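Local coordinates for protein xylan esterase, putative, AXE2C (Cellvibrio japonicus, PDB 2WAA) that removes acetyl groups from acetylated xylan and glucomannan, as a family 2 carbohydrate esterase that takes part in breaking down plant cell walls, at residues D66-N71 / N162-Y167; I77-D80 / T85-L88; G188-W193 / I249-R254; Q265-L270 / R334-W339. All blocks are in the same frame, centred on the assembly; numbering follows the deposited sequence. Where two conformers were deposited one is given.

Interaction 1: residues D66-N71 / N162-Y167; sequences DVIIDN and NARESY
D66 and R164 form a salt bridge whose two ends are met quite differently: the carboxylate oxygen D66 OD2 lies in the plane of the R164 guanidinium, at its edge, yet the arginine reaches that oxygen from above the carboxylate plane, 54° out of it. The bridge joins strand 63-69 of the N-terminal β-sheet domain to the loop before helix 167-174 of the GDSL/SGNH-hydrolase domain, so it is an interdomain contact. R164 NH1 donates to D66 OD2 over 2.7 Å, with an N-H...O angle of 159°. A bend at chi3 (36°) swings the guanidinium round so that NH1 comes beside the D66 carboxylate, and the two side chains cross at about a right angle. On the same strand I68 lays its CD1 methyl against R164 CD at 3.8 Å, an aliphatic contact beside the charged one. D66 has further partners: R104 shares OD2 in a second salt bridge, and S76 binds OD1. Two cationic partners and a water on OD2 would probably favour the ionised carboxylate. R164 itself sits in a type I turn from A163 to S166, braced by an Asx motif in which E165 N donates to N162 OD1 at 3.2 Å. S166, at the N-cap position of helix 167-174, turns its hydroxyl back onto A163 O, in the carbonyl plane on a lone pair. Between strand and turn sits a water that donates to D66 OD2 at 2.8 Å and to N162 OD1 at 2.6 Å, and accepts from R164 N at 2.9 Å.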
loop_
_atom_site.group_PDB
_atom_site.type_symbol
_atom_site.label_atom_id
_atom_site.label_comp_id
_atom_site.label_asym_id
_atom_site.label_seq_id
_atom_site.Cartn_x
_atom_site.Cartn_y
_atom_site.Cartn_z
ATOM N N ASP A 66 2.292 8.446 9.385
ATOM C CA ASP A 66 3.352 8.246 10.385
ATOM C C ASP A 66 4.570 9.075 9.991
ATOM O O ASP A 66 4.881 9.207 8.812
ATOM C CB ASP A 66 3.817 6.772 10.436
ATOM C CG ASP A 66 2.861 5.880 11.282
ATOM O OD1 ASP A 66 2.336 6.361 12.302
ATOM O OD2 ASP A 66 2.683 4.697 10.932
ATOM N N VAL A 67 5.237 9.645 10.990
ATOM C CA VAL A 67 6.463 10.396 10.741
ATOM C C VAL A 67 7.516 9.675 11.590
ATOM O O VAL A 67 7.297 9.426 12.759
ATOM C CB VAL A 67 6.360 11.862 11.217
ATOM C CG1 VAL A 67 7.757 12.577 10.999
ATOM C CG2 VAL A 67 5.274 12.612 10.410
ATOM N N ILE A 68 8.600 9.271 10.961
ATOM C CA ILE A 68 9.661 8.541 11.669
ATOM C C ILE A 68 10.984 9.284 11.479
ATOM O O ILE A 68 11.422 9.532 10.351
ATOM C CB ILE A 68 9.802 7.107 11.188
ATOM C CG1 ILE A 68 8.436 6.380 11.267
ATOM C CG2 ILE A 68 10.878 6.377 12.011
ATOM C CD1 ILE A 68 8.336 5.210 10.366
ATOM N N ILE A 69 11.568 9.700 12.597
ATOM C CA ILE A 69 12.812 10.478 12.605
ATOM C C ILE A 69 13.916 9.558 13.102
ATOM O O ILE A 69 13.781 8.995 14.188
ATOM C CB ILE A 69 12.702 11.636 13.566
ATOM C CG1 ILE A 69 11.469 12.492 13.250
ATOM C CG2 ILE A 69 14.037 12.452 13.522
ATOM C CD1 ILE A 69 11.468 13.019 11.808
ATOM N N ASP A 70 14.948 9.343 12.281
ATOM C CA ASP A 70 16.025 8.430 12.628
ATOM C C ASP A 70 15.435 7.089 13.051
ATOM O O ASP A 70 14.584 6.520 12.336
ATOM C CB ASP A 70 16.928 9.069 13.687
ATOM C CG ASP A 70 17.564 10.390 13.167
ATOM O OD1 ASP A 70 17.949 10.410 11.989
ATOM O OD2 ASP A 70 17.677 11.367 13.926
ATOM N N ASN A 71 15.855 6.556 14.181
ATOM C CA ASN A 71 15.306 5.296 14.690
ATOM C C ASN A 71 14.246 5.454 15.781
ATOM O O ASN A 71 13.955 4.477 16.511
ATOM C CB ASN A 71 16.458 4.437 15.242
ATOM C CG ASN A 71 17.267 5.154 16.300
ATOM O OD1 ASN A 71 17.433 6.394 16.276
ATOM N ND2 ASN A 71 17.803 4.379 17.246
ATOM N N ASN A 162 -2.981 0.836 9.619
ATOM C CA ASN A 162 -1.530 0.900 9.797
ATOM C C ASN A 162 -0.854 0.204 8.636
ATOM O O ASN A 162 -0.945 -1.012 8.509
ATOM C CB ASN A 162 -1.191 0.248 11.135
ATOM C CG ASN A 162 0.276 0.363 11.478
ATOM O OD1 ASN A 162 1.130 0.539 10.597
ATOM N ND2 ASN A 162 0.593 0.158 12.757
ATOM N N ALA A 163 -0.168 0.951 7.776
ATOM C CA ALA A 163 0.444 0.356 6.576
ATOM C C ALA A 163 1.761 -0.358 6.906
ATOM O O ALA A 163 2.021 -1.460 6.399
ATOM C CB ALA A 163 0.703 1.478 5.515
ATOM N N ARG A 164 2.595 0.275 7.741
ATOM C CA ARG A 164 3.943 -0.240 8.050
ATOM C C ARG A 164 3.897 -1.649 8.625
ATOM O O ARG A 164 4.826 -2.439 8.416
ATOM C CB ARG A 164 4.636 0.595 9.151
ATOM C CG ARG A 164 5.398 1.826 8.806
ATOM C CD ARG A 164 5.488 2.781 10.100
ATOM N NE ARG A 164 5.620 2.018 11.360
ATOM C CZ ARG A 164 4.774 2.020 12.413
ATOM N NH1 ARG A 164 3.643 2.771 12.500
ATOM N NH2 ARG A 164 5.079 1.241 13.429
ATOM N N GLU A 165 2.852 -1.926 9.424
ATOM C CA GLU A 165 2.708 -3.211 10.092
ATOM C C GLU A 165 1.751 -4.164 9.408
ATOM O O GLU A 165 1.426 -5.236 9.954
ATOM C CB GLU A 165 2.330 -2.996 11.568
ATOM C CG GLU A 165 3.518 -2.298 12.230
ATOM C CD GLU A 165 3.381 -2.148 13.699
ATOM O OE1 GLU A 165 2.699 -1.202 14.131
ATOM O OE2 GLU A 165 3.970 -2.993 14.415
ATOM N N SER A 166 1.345 -3.807 8.197
ATOM C CA SER A 166 0.524 -4.712 7.384
ATOM C C SER A 166 1.380 -5.836 6.773
ATOM O O SER A 166 2.596 -5.663 6.557
ATOM C CB SER A 166 -0.208 -3.912 6.293
ATOM O OG SER A 166 0.706 -3.497 5.254
ATOM N N TYR A 167 0.757 -6.986 6.456
ATOM C CA TYR A 167 1.529 -8.111 6.000
ATOM C C TYR A 167 2.329 -7.771 4.732
ATOM O O TYR A 167 3.447 -8.283 4.559
ATOM C CB TYR A 167 0.648 -9.359 5.754
ATOM C CG TYR A 167 -0.099 -9.284 4.435
ATOM C CD1 TYR A 167 0.428 -9.895 3.300
ATOM C CD2 TYR A 167 -1.310 -8.570 4.327
ATOM C CE1 TYR A 167 -0.243 -9.841 2.020
ATOM C CE2 TYR A 167 -1.987 -8.484 3.073
ATOM C CZ TYR A 167 -1.426 -9.140 1.938
ATOM O OH TYR A 167 -2.076 -9.075 0.728
HETATM O O HOH W 1 1.871 2.626 9.220
#

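Interaction 2: residues I77-D80 / T85-L88; sequences IKLD and TVEL
V86 spreads its two methyls over two neighbours from the facing strand, CG1 against I77 and CG2 against L79. The I77 pair meets tip to tip: the end of the isoleucine, CD1, lies 4.0 Å from V86 CG1. An extended chi2 (180°) carries CD1 to the far end of the I77 side chain, which is how it spans the distance between the strands. L79 arrives differently. Its side chain does not set out straight at the other strand, but its CD2 methyl swings over to lie 4.0 Å from V86 CG2, and the two side chains cross at about a right angle. The V86 rotamer, CG1 anti to the backbone N (chi1 179°), aims CG1 at I77 and leaves CG2 for L79. Both contacts are purely apolar, at ordinary van der Waals distance, and the nearest CA atoms, those of L79 and V86, are 8.9 Å apart; that is too far for a backbone ladder, so the strands meet through side chains alone. Each is hydrogen-bonded into a separate antiparallel sheet: I77 and L79 pair with I65 and S63 of strand 63-69, whereas V86 pairs with A54 of strand 51-58. M56 of that strand packs on both L79 and V86, and V67 on I77, extending the apolar layer around the trio. A glycerol, probably from the crystallisation liquor, lies close to I77 and is hydrogen-bonded to the carbonyl oxygens of E87 and L88. Facing sheets that pack apolar side chains between them in this way are characteristic of a β-sandwich, here the N-terminal domain of the CE2 esterase.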
loop_
_atom_site.group_PDB
_atom_site.type_symbol
_atom_site.label_atom_id
_atom_site.label_comp_id
_atom_site.label_asym_id
_atom_site.label_seq_id
_atom_site.Cartn_x
_atom_site.Cartn_y
_atom_site.Cartn_z
ATOM N N ILE A 77 -0.065 11.209 12.962
ATOM C CA ILE A 77 -0.701 12.534 12.917
ATOM C C ILE A 77 -1.872 12.519 11.952
ATOM O O ILE A 77 -1.754 11.957 10.856
ATOM C CB ILE A 77 0.345 13.526 12.341
ATOM C CG1 ILE A 77 1.595 13.484 13.228
ATOM C CG2 ILE A 77 -0.260 14.986 12.203
ATOM C CD1 ILE A 77 2.699 14.471 12.689
ATOM N N LYS A 78 -2.994 13.120 12.343
ATOM C CA LYS A 78 -4.154 13.201 11.462
ATOM C C LYS A 78 -4.097 14.559 10.755
ATOM O O LYS A 78 -3.889 15.576 11.399
ATOM C CB LYS A 78 -5.444 13.095 12.275
ATOM C CG LYS A 78 -6.731 12.957 11.422
ATOM C CD LYS A 78 -7.937 12.842 12.372
ATOM C CE LYS A 78 -9.190 12.490 11.627
ATOM N NZ LYS A 78 -10.281 12.361 12.716
ATOM N N LEU A 79 -4.180 14.584 9.441
ATOM C CA LEU A 79 -3.983 15.846 8.713
ATOM C C LEU A 79 -5.311 16.574 8.465
ATOM O O LEU A 79 -6.262 16.005 7.919
ATOM C CB LEU A 79 -3.303 15.539 7.349
ATOM C CG LEU A 79 -1.866 14.992 7.431
ATOM C CD1 LEU A 79 -1.409 14.693 6.021
ATOM C CD2 LEU A 79 -0.934 16.063 8.094
ATOM N N ASP A 80 -5.342 17.852 8.809
ATOM C CA ASP A 80 -6.505 18.712 8.553
ATOM C C ASP A 80 -6.738 18.908 7.067
ATOM O O ASP A 80 -5.819 18.802 6.270
ATOM C CB ASP A 80 -6.198 20.077 9.165
ATOM C CG ASP A 80 -7.448 20.887 9.487
ATOM O OD1 ASP A 80 -7.944 20.745 10.636
ATOM O OD2 ASP A 80 -7.878 21.694 8.624
ATOM N N THR A 85 1.421 23.667 8.411
ATOM C CA THR A 85 2.819 23.370 8.599
ATOM C C THR A 85 2.950 22.234 9.618
ATOM O O THR A 85 2.518 22.374 10.770
ATOM C CB THR A 85 3.545 24.578 9.174
ATOM O OG1 THR A 85 3.305 25.703 8.324
ATOM C CG2 THR A 85 5.064 24.270 9.273
ATOM N N VAL A 86 3.542 21.133 9.190
ATOM C CA VAL A 86 3.771 19.977 10.048
ATOM C C VAL A 86 5.238 19.926 10.425
ATOM O O VAL A 86 6.097 19.820 9.568
ATOM C CB VAL A 86 3.384 18.656 9.321
ATOM C CG1 VAL A 86 3.643 17.405 10.215
ATOM C CG2 VAL A 86 1.910 18.703 8.873
ATOM N N GLU A 87 5.528 20.013 11.712
ATOM C CA GLU A 87 6.921 19.905 12.155
ATOM C C GLU A 87 7.329 18.440 12.148
ATOM O O GLU A 87 6.647 17.608 12.766
ATOM C CB GLU A 87 7.076 20.441 13.588
ATOM C CG GLU A 87 8.573 20.458 14.008
ATOM C CD GLU A 87 8.756 21.110 15.381
ATOM O OE1 GLU A 87 8.955 22.337 15.411
ATOM O OE2 GLU A 87 8.689 20.398 16.392
ATOM N N LEU A 88 8.396 18.112 11.425
ATOM C CA LEU A 88 8.849 16.737 11.338
ATOM C C LEU A 88 9.892 16.488 12.411
ATOM O O LEU A 88 9.815 15.483 13.118
ATOM C CB LEU A 88 9.419 16.444 9.929
ATOM C CG LEU A 88 8.384 16.609 8.774
ATOM C CD1 LEU A 88 9.063 16.439 7.421
ATOM C CD2 LEU A 88 7.168 15.688 8.924
#

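Interaction 3: residues G188-W193 / I249-R254; sequences GLIRSW and INTYTR
The Y252 ring is approached by L189 obliquely, neither squarely over a face nor at an edge: L189 CD2 lies 3.7 Å from Y252 CG, near the root of the ring, and somewhat farther from CD1 and CD2. The same methyl touches the stem of the tyrosine, 3.7 Å from Y252 CB and equally close to Y252 CA, so the leucine grips the junction of ring and helix backbone. The two side chains cross at about a right angle. At the other end of the ring Y252 OH is hydrogen-bonded to S231, and T291 of helix 278-295 also packs on this side chain. The L189 side chain runs out from the loop, chi1 179° placing CG opposite the backbone N, and so carries CD2 to the helix. The contact belongs to the SGNH-hydrolase fold: the loop 188-193 follows strand 177-183 of the central parallel sheet and lies on helix 245-262. G186 and N236, probable transition-state stabilisers, are nearby; the L189 and N236 side chains are about 9 Å apart. D237, beside N236 in the chain, receives hydrogen bonds from the backbone N of L189 and of I190, which ties this part of the loop to the N236 neighbourhood. T251 faces I190 but was deposited in two conformers, so which branch meets the loop is uncertain. In one of them I190 CG2 lies 3.4 Å from T251 OG1 and 3.6 Å from T251 CG2, and L189 CG is 3.9 Å from T251 OG1. Y248, one turn earlier on the helix, packs on both L189 and I190.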
loop_
_atom_site.group_PDB
_atom_site.type_symbol
_atom_site.label_atom_id
_atom_site.label_comp_id
_atom_site.label_asym_id
_atom_site.label_seq_id
_atom_site.Cartn_x
_atom_site.Cartn_y
_atom_site.Cartn_z
ATOM N N GLY A 188 -13.730 -5.845 -4.843
ATOM C CA GLY A 188 -13.396 -7.193 -5.320
ATOM C C GLY A 188 -12.862 -7.174 -6.725
ATOM O O GLY A 188 -12.654 -6.086 -7.338
ATOM N N LEU A 189 -12.638 -8.375 -7.255
ATOM C CA LEU A 189 -12.250 -8.543 -8.630
ATOM C C LEU A 189 -13.437 -8.203 -9.564
ATOM O O LEU A 189 -13.268 -7.554 -10.617
ATOM C CB LEU A 189 -11.840 -10.010 -8.873
ATOM C CG LEU A 189 -11.432 -10.286 -10.301
ATOM C CD1 LEU A 189 -10.029 -9.686 -10.589
ATOM C CD2 LEU A 189 -11.402 -11.785 -10.503
ATOM N N ILE A 190 -14.630 -8.627 -9.142
ATOM C CA ILE A 190 -15.863 -8.375 -9.924
ATOM C C ILE A 190 -16.994 -7.657 -9.216
ATOM O O ILE A 190 -17.890 -7.120 -9.888
ATOM C CB ILE A 190 -16.419 -9.648 -10.609
ATOM C CG1 ILE A 190 -17.089 -10.583 -9.598
ATOM C CG2 ILE A 190 -15.299 -10.366 -11.431
ATOM C CD1 ILE A 190 -17.749 -11.812 -10.308
ATOM N N ARG A 191 -17.004 -7.639 -7.889
ATOM C CA ARG A 191 -18.060 -6.911 -7.161
ATOM C C ARG A 191 -17.610 -6.547 -5.772
ATOM O O ARG A 191 -16.672 -7.164 -5.212
ATOM C CB ARG A 191 -19.346 -7.755 -7.061
ATOM C CG ARG A 191 -19.154 -9.002 -6.221
ATOM C CD ARG A 191 -20.404 -9.954 -6.373
ATOM N NE ARG A 191 -20.263 -11.217 -5.629
ATOM C CZ ARG A 191 -21.201 -12.174 -5.606
ATOM N NH1 ARG A 191 -22.363 -11.980 -6.267
ATOM N NH2 ARG A 191 -21.010 -13.303 -4.912
ATOM N N SER A 192 -18.249 -5.527 -5.212
ATOM C CA SER A 192 -17.993 -5.115 -3.855
ATOM C C SER A 192 -18.733 -5.991 -2.834
ATOM O O SER A 192 -19.588 -6.809 -3.219
ATOM C CB SER A 192 -18.376 -3.650 -3.720
ATOM O OG SER A 192 -17.652 -2.877 -4.684
ATOM N N TRP A 193 -18.370 -5.861 -1.555
ATOM C CA TRP A 193 -18.922 -6.706 -0.477
ATOM C C TRP A 193 -20.458 -6.674 -0.452
ATOM O O TRP A 193 -21.106 -7.662 -0.066
ATOM C CB TRP A 193 -18.377 -6.252 0.871
ATOM C CG TRP A 193 -18.874 -4.915 1.289
ATOM C CD1 TRP A 193 -18.375 -3.691 0.958
ATOM C CD2 TRP A 193 -20.047 -4.684 2.084
ATOM N NE1 TRP A 193 -19.163 -2.680 1.555
ATOM C CE2 TRP A 193 -20.188 -3.285 2.244
ATOM C CE3 TRP A 193 -20.977 -5.538 2.692
ATOM C CZ2 TRP A 193 -21.236 -2.721 2.988
ATOM C CZ3 TRP A 193 -22.033 -4.968 3.430
ATOM C CH2 TRP A 193 -22.146 -3.584 3.572
ATOM N N ILE A 249 -13.544 -16.937 -13.007
ATOM C CA ILE A 249 -12.287 -17.438 -13.554
ATOM C C ILE A 249 -11.965 -16.705 -14.846
ATOM O O ILE A 249 -10.802 -16.334 -15.107
ATOM C CB ILE A 249 -12.326 -18.962 -13.776
ATOM C CG1 ILE A 249 -12.355 -19.699 -12.405
ATOM C CG2 ILE A 249 -11.135 -19.434 -14.686
ATOM C CD1 ILE A 249 -12.618 -21.201 -12.565
ATOM N N ASN A 250 -12.975 -16.449 -15.672
ATOM C CA ASN A 250 -12.676 -15.735 -16.898
ATOM C C ASN A 250 -12.212 -14.304 -16.626
ATOM O O ASN A 250 -11.313 -13.805 -17.316
ATOM C CB ASN A 250 -13.871 -15.754 -17.854
ATOM C CG ASN A 250 -14.084 -17.126 -18.456
ATOM O OD1 ASN A 250 -13.142 -17.952 -18.553
ATOM N ND2 ASN A 250 -15.302 -17.371 -18.902
ATOM N N THR A 251 -12.783 -13.636 -15.630
ATOM C CA THR A 251 -12.272 -12.307 -15.375
ATOM C C THR A 251 -10.938 -12.298 -14.653
ATOM O O THR A 251 -10.113 -11.441 -14.964
ATOM C CB THR A 251 -13.337 -11.219 -14.981
ATOM O OG1 THR A 251 -12.895 -10.367 -13.905
ATOM C CG2 THR A 251 -14.670 -11.828 -14.711
ATOM N N TYR A 252 -10.677 -13.292 -13.802
ATOM C CA TYR A 252 -9.376 -13.336 -13.158
ATOM C C TYR A 252 -8.317 -13.607 -14.228
ATOM O O TYR A 252 -7.247 -12.990 -14.238
ATOM C CB TYR A 252 -9.320 -14.408 -12.073
ATOM C CG TYR A 252 -8.438 -14.047 -10.891
ATOM C CD1 TYR A 252 -7.459 -13.049 -10.992
ATOM C CD2 TYR A 252 -8.616 -14.674 -9.671
ATOM C CE1 TYR A 252 -6.623 -12.714 -9.876
ATOM C CE2 TYR A 252 -7.777 -14.373 -8.558
ATOM C CZ TYR A 252 -6.803 -13.392 -8.674
ATOM O OH TYR A 252 -6.062 -13.088 -7.565
ATOM N N THR A 253 -8.617 -14.543 -15.148
ATOM C CA THR A 253 -7.679 -14.864 -16.211
ATOM C C THR A 253 -7.408 -13.610 -17.039
ATOM O O THR A 253 -6.246 -13.296 -17.337
ATOM C CB THR A 253 -8.269 -15.965 -17.105
ATOM O OG1 THR A 253 -8.356 -17.163 -16.313
ATOM C CG2 THR A 253 -7.391 -16.234 -18.331
ATOM N N ARG A 254 -8.466 -12.879 -17.394
ATOM C CA ARG A 254 -8.250 -11.696 -18.205
ATOM C C ARG A 254 -7.417 -10.650 -17.461
ATOM O O ARG A 254 -6.531 -10.037 -18.053
ATOM C CB ARG A 254 -9.560 -11.133 -18.731
ATOM C CG ARG A 254 -9.306 -10.011 -19.727
ATOM C CD ARG A 254 -10.495 -9.687 -20.600
ATOM N NE ARG A 254 -10.236 -8.469 -21.369
ATOM C CZ ARG A 254 -10.349 -8.381 -22.693
ATOM N NH1 ARG A 254 -10.737 -9.439 -23.399
ATOM N NH2 ARG A 254 -10.092 -7.236 -23.308
#

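Interaction 4: residues Q265-L270 / R334-W339; sequences QATIVL and RQIMDW
Apolar packing carries most of this contact, which seats the end of helix 319-337 on strand 267-270 of the central parallel sheet in the SGNH-hydrolase fold. I336 reaches V269 tip to tip, its CD1 methyl 3.9 Å from V269 CG2. Its other branch turns to the neighbouring position on the same strand face, where I336 CG2 lies 3.7 Å from T267 CG2. F301 of the adjoining strand 300-302 packs on both T267 and I336. Sulfur packing comes next. M337 passes T267 in the opposite direction with SD 3.6 Å from T267 CB; bends at chi2 (-47°) and chi3 (-69°) fold the thioether back, and CE closes on the threonine hydroxyl side. Just past the helix end the W339 ring comes back beside M337, whose CB rests on one face, offset toward the rim, while R133 makes a cation-pi contact with that tryptophan. Polar links are few. R334 NH1 donates to W339 O at 3.0 Å, in the guanidinium plane, and W339 N bonds R334 O with D338 at positive phi, as in a Schellman motif. Across the contact a water donates to T267 OG1 at 2.7 Å and to I336 O at 3.1 Å.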
loop_
_atom_site.group_PDB
_atom_site.type_symbol
_atom_site.label_atom_id
_atom_site.label_comp_id
_atom_site.label_asym_id
_atom_site.label_seq_id
_atom_site.Cartn_x
_atom_site.Cartn_y
_atom_site.Cartn_z
ATOM N N GLN A 265 8.488 -8.516 -17.044
ATOM C CA GLN A 265 9.536 -9.089 -16.191
ATOM C C GLN A 265 8.981 -9.667 -14.872
ATOM O O GLN A 265 9.747 -10.277 -14.099
ATOM C CB GLN A 265 10.536 -7.988 -15.783
ATOM C CG GLN A 265 9.968 -6.986 -14.666
ATOM C CD GLN A 265 8.731 -6.183 -15.181
ATOM O OE1 GLN A 265 8.578 -5.998 -16.387
ATOM N NE2 GLN A 265 7.868 -5.704 -14.262
ATOM N N ALA A 266 7.698 -9.456 -14.573
ATOM C CA ALA A 266 7.201 -9.825 -13.221
ATOM C C ALA A 266 6.827 -11.319 -13.086
ATOM O O ALA A 266 6.373 -11.934 -14.040
ATOM C CB ALA A 266 5.994 -8.985 -12.866
ATOM N N THR A 267 6.997 -11.852 -11.883
ATOM C CA THR A 267 6.389 -13.130 -11.462
ATOM C C THR A 267 5.108 -12.768 -10.707
ATOM O O THR A 267 5.097 -11.789 -9.925
ATOM C CB THR A 267 7.338 -13.868 -10.537
ATOM O OG1 THR A 267 8.561 -14.113 -11.255
ATOM C CG2 THR A 267 6.736 -15.186 -10.040
ATOM N N ILE A 268 4.027 -13.512 -10.957
ATOM C CA ILE A 268 2.743 -13.196 -10.314
ATOM C C ILE A 268 2.391 -14.320 -9.358
ATOM O O ILE A 268 2.555 -15.484 -9.715
ATOM C CB ILE A 268 1.675 -13.024 -11.351
ATOM C CG1 ILE A 268 2.137 -11.884 -12.323
ATOM C CG2 ILE A 268 0.334 -12.687 -10.684
ATOM C CD1 ILE A 268 1.275 -11.675 -13.433
ATOM N N VAL A 269 1.977 -13.964 -8.137
ATOM C CA VAL A 269 1.588 -14.953 -7.120
ATOM C C VAL A 269 0.150 -14.665 -6.708
ATOM O O VAL A 269 -0.149 -13.546 -6.276
ATOM C CB VAL A 269 2.544 -14.902 -5.908
ATOM C CG1 VAL A 269 2.082 -15.857 -4.827
ATOM C CG2 VAL A 269 3.928 -15.319 -6.353
ATOM N N LEU A 270 -0.747 -15.659 -6.844
ATOM C CA LEU A 270 -2.129 -15.476 -6.493
ATOM C C LEU A 270 -2.375 -16.107 -5.142
ATOM O O LEU A 270 -1.822 -17.159 -4.826
ATOM C CB LEU A 270 -3.065 -16.141 -7.527
ATOM C CG LEU A 270 -2.736 -15.774 -8.977
ATOM C CD1 LEU A 270 -3.723 -16.436 -9.926
ATOM C CD2 LEU A 270 -2.818 -14.277 -9.107
ATOM N N ARG A 334 10.077 -16.649 -1.147
ATOM C CA ARG A 334 11.520 -16.908 -1.395
ATOM C C ARG A 334 11.719 -18.029 -2.431
ATOM O O ARG A 334 12.625 -17.953 -3.295
ATOM C CB ARG A 334 12.276 -17.272 -0.111
ATOM C CG ARG A 334 12.259 -16.165 0.947
ATOM C CD ARG A 334 13.362 -16.370 1.987
ATOM N NE ARG A 334 13.331 -15.321 3.020
ATOM C CZ ARG A 334 13.944 -14.142 2.924
ATOM N NH1 ARG A 334 14.645 -13.844 1.828
ATOM N NH2 ARG A 334 13.847 -13.263 3.923
ATOM N N GLN A 335 10.919 -19.100 -2.332
ATOM C CA GLN A 335 11.086 -20.254 -3.214
ATOM C C GLN A 335 10.658 -19.874 -4.616
ATOM O O GLN A 335 11.269 -20.298 -5.597
ATOM C CB GLN A 335 10.238 -21.457 -2.724
ATOM C CG GLN A 335 10.808 -22.216 -1.533
ATOM C CD GLN A 335 9.786 -23.137 -0.845
ATOM O OE1 GLN A 335 8.647 -22.746 -0.636
ATOM N NE2 GLN A 335 10.208 -24.341 -0.464
ATOM N N ILE A 336 9.557 -19.116 -4.708
ATOM C CA ILE A 336 9.001 -18.761 -5.998
ATOM C C ILE A 336 9.979 -17.801 -6.720
ATOM O O ILE A 336 10.161 -17.910 -7.932
ATOM C CB ILE A 336 7.606 -18.127 -5.846
ATOM C CG1 ILE A 336 6.546 -19.210 -5.521
ATOM C CG2 ILE A 336 7.153 -17.455 -7.144
ATOM C CD1 ILE A 336 5.320 -18.641 -4.805
ATOM N N MET A 337 10.584 -16.883 -5.964
ATOM C CA MET A 337 11.419 -15.808 -6.579
ATOM C C MET A 337 12.901 -16.193 -6.583
ATOM O O MET A 337 13.749 -15.474 -7.154
ATOM C CB MET A 337 11.275 -14.518 -5.774
ATOM C CG MET A 337 9.888 -13.813 -5.884
ATOM S SD MET A 337 9.257 -13.643 -7.536
ATOM C CE MET A 337 10.360 -12.446 -8.259
ATOM N N ASP A 338 13.233 -17.290 -5.920
ATOM C CA ASP A 338 14.623 -17.627 -5.711
ATOM C C ASP A 338 15.343 -16.470 -5.020
ATOM O O ASP A 338 16.465 -16.094 -5.383
ATOM C CB ASP A 338 15.276 -18.006 -7.044
ATOM C CG ASP A 338 16.576 -18.764 -6.855
ATOM O OD1 ASP A 338 16.727 -19.471 -5.824
ATOM O OD2 ASP A 338 17.449 -18.637 -7.751
ATOM N N TRP A 339 14.678 -15.906 -4.020
ATOM C CA TRP A 339 15.203 -14.881 -3.165
ATOM C C TRP A 339 15.471 -15.580 -1.848
ATOM O O TRP A 339 14.866 -15.282 -0.790
ATOM C CB TRP A 339 14.178 -13.757 -2.995
ATOM C CG TRP A 339 13.977 -12.860 -4.234
ATOM C CD1 TRP A 339 14.725 -12.827 -5.366
ATOM C CD2 TRP A 339 12.996 -11.811 -4.371
ATOM N NE1 TRP A 339 14.240 -11.841 -6.229
ATOM C CE2 TRP A 339 13.195 -11.199 -5.619
ATOM C CE3 TRP A 339 11.980 -11.338 -3.548
ATOM C CZ2 TRP A 339 12.376 -10.140 -6.085
ATOM C CZ3 TRP A 339 11.187 -10.282 -4.004
ATOM C CH2 TRP A 339 11.391 -9.709 -5.262
HETATM O O HOH W 2 10.036 -16.225 -10.533
#

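How the interactions relate
From the N terminus, interaction 1 opens on strand 63-69 and closes a loop of some 90 residues at 162-167, tying the N-terminal β-domain to the catalytic one. Interaction 2 nests inside that loop, a short closure linking the two sheets of the β-domain. The two touch: V67 packs on I77 and L88, and I69 on L88. Interactions 3 and 4 follow in series, both within the catalytic domain. Interaction 3 closes the 188-193 loop onto helix 245-262; the next strand, 267-270, opens interaction 4, which closes at the C-terminal helix. Y252 OH meets L270 CD2 at 3.8 Å, joining them. No loops cross.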